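Local coordinates for ornithine aminotransferase (Plasmodium falciparum, PDB 3LG0), which transfers the delta-amino group of ornithine to 2-oxoglutarate with the help of pyridoxal phosphate, giving glutamate semialdehyde and glutamate, at residues A[96-101]-A[273-278]. Residues are numbered along the deposited sequence; the frame is centred on the assembly and turned at random.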
# COMPACT_ATOMS: atom_id res chain seq x y z
N TYR A 96 1.68 -7.99 20.51
CA TYR A 96 0.22 -8.01 20.67
C TYR A 96 -0.47 -8.99 19.72
O TYR A 96 -1.27 -9.82 20.15
CB TYR A 96 -0.37 -6.60 20.52
CG TYR A 96 -1.87 -6.60 20.63
CD1 TYR A 96 -2.49 -6.46 21.86
CD2 TYR A 96 -2.66 -6.79 19.51
CE1 TYR A 96 -3.87 -6.50 21.97
CE2 TYR A 96 -4.04 -6.82 19.61
CZ TYR A 96 -4.64 -6.68 20.84
OH TYR A 96 -6.02 -6.71 20.94
N LEU A 97 -0.15 -8.92 18.42
CA LEU A 97 -0.87 -9.75 17.44
C LEU A 97 -0.56 -11.23 17.55
O LEU A 97 -1.44 -12.06 17.37
CB LEU A 97 -0.58 -9.31 16.00
CG LEU A 97 -1.22 -8.03 15.48
CD1 LEU A 97 -0.67 -7.74 14.09
CD2 LEU A 97 -2.73 -8.15 15.45
N THR A 98 0.71 -11.55 17.79
CA THR A 98 1.12 -12.95 17.85
C THR A 98 0.46 -13.62 19.05
O THR A 98 -0.07 -14.73 18.93
CB THR A 98 2.66 -13.12 17.95
OG1 THR A 98 3.17 -12.25 18.97
CG2 THR A 98 3.33 -12.78 16.61
N ASN A 99 0.48 -12.94 20.19
CA ASN A 99 -0.18 -13.44 21.40
C ASN A 99 -1.68 -13.62 21.18
O ASN A 99 -2.22 -14.68 21.46
CB ASN A 99 0.09 -12.54 22.61
CG ASN A 99 1.55 -12.64 23.09
OD1 ASN A 99 2.26 -13.62 22.81
ND2 ASN A 99 2.00 -11.61 23.82
N LEU A 100 -2.33 -12.59 20.65
CA LEU A 100 -3.76 -12.65 20.37
C LEU A 100 -4.18 -13.84 19.53
O LEU A 100 -5.17 -14.52 19.85
CB LEU A 100 -4.22 -11.36 19.70
CG LEU A 100 -5.72 -11.24 19.42
CD1 LEU A 100 -6.55 -11.43 20.69
CD2 LEU A 100 -6.02 -9.90 18.78
N PHE A 101 -3.45 -14.11 18.45
CA PHE A 101 -3.88 -15.11 17.47
C PHE A 101 -3.20 -16.45 17.66
O PHE A 101 -3.63 -17.46 17.08
CB PHE A 101 -3.67 -14.60 16.03
CG PHE A 101 -4.63 -13.51 15.62
CD1 PHE A 101 -5.89 -13.83 15.15
CD2 PHE A 101 -4.27 -12.18 15.73
CE1 PHE A 101 -6.78 -12.82 14.78
CE2 PHE A 101 -5.15 -11.18 15.37
CZ PHE A 101 -6.42 -11.50 14.89
N ALA A 273 -1.23 -8.05 7.34
CA ALA A 273 -0.29 -8.88 8.10
C ALA A 273 -0.33 -10.35 7.69
O ALA A 273 -1.36 -10.87 7.27
CB ALA A 273 -0.58 -8.76 9.63
N ILE A 274 0.81 -11.01 7.85
CA ILE A 274 0.88 -12.43 7.75
C ILE A 274 1.31 -13.00 9.11
O ILE A 274 2.27 -12.53 9.72
CB ILE A 274 1.87 -12.86 6.65
CG1 ILE A 274 1.31 -12.51 5.28
CG2 ILE A 274 2.11 -14.35 6.70
CD1 ILE A 274 2.35 -12.61 4.16
N LEU A 275 0.59 -14.01 9.59
CA LEU A 275 0.95 -14.68 10.83
C LEU A 275 1.34 -16.11 10.52
O LEU A 275 0.66 -16.79 9.73
CB LEU A 275 -0.22 -14.73 11.81
CG LEU A 275 -0.76 -13.43 12.37
CD1 LEU A 275 -2.26 -13.59 12.60
CD2 LEU A 275 -0.04 -13.08 13.67
N ALA A 276 2.41 -16.57 11.14
CA ALA A 276 2.89 -17.92 10.91
C ALA A 276 3.83 -18.29 12.05
O ALA A 276 4.31 -17.42 12.78
CB ALA A 276 3.61 -18.01 9.56
N ASN A 277 4.08 -19.58 12.22
CA ASN A 277 5.03 -20.02 13.25
C ASN A 277 6.46 -20.00 12.75
O ASN A 277 6.69 -19.86 11.55
CB ASN A 277 4.65 -21.41 13.75
CG ASN A 277 3.41 -21.39 14.60
OD1 ASN A 277 3.19 -20.46 15.36
ND2 ASN A 277 2.60 -22.43 14.46
N ASP A 278 7.41 -20.16 13.67
CA ASP A 278 8.84 -20.09 13.32
C ASP A 278 9.29 -21.00 12.16
O ASP A 278 10.06 -20.57 11.31
CB ASP A 278 9.72 -20.33 14.55
CG ASP A 278 9.80 -19.12 15.45
OD1 ASP A 278 9.51 -18.01 14.97
OD2 ASP A 278 10.16 -19.27 16.63
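Leu275 extends from its strand toward the last turn of helix 88-101, and its two methyl groups divide between Phe101 and the backbone at Leu97 and Thr98. Leu275 CD1 lies 3.8 Å from Phe101 CB and from Phe101 CG, so it meets the root of the aromatic side chain instead of its far end; the two side chains cross at about a right angle. Leu275 CD2 points at the start of the same turn, 4.1 Å from Leu97 O. It also approaches CA of Thr98, whose methyl CG2 only borders it. Phe101 carries CG opposite its carbonyl carbon (chi1 -72°), which lays the ring back along its own helix: Leu100 CG sits 4.0 Å above one face of the Phe101 ring, offset toward the rim, and Leu97 O lies in plane at the edge. Thr98 keeps its polar end out of this apolar patch, its OG1 bonding to the backbone O of Glu94 and Arg95. No hydrogen bond joins helix to strand. Leu97 also touches Met108 and Leu307, while Phe101 and Leu275 both rest on Leu260. The strand is hydrogen-bonded between 105-109 and 257-260; the axes of helix 96-101 and strand 273-276 come within 9.7 Å, with 54° between their directions. This is helix-on-sheet packing in the large domain of a fold-type I aminotransferase, with helix 88-101 lying over the antiparallel strand of the seven-stranded central sheet.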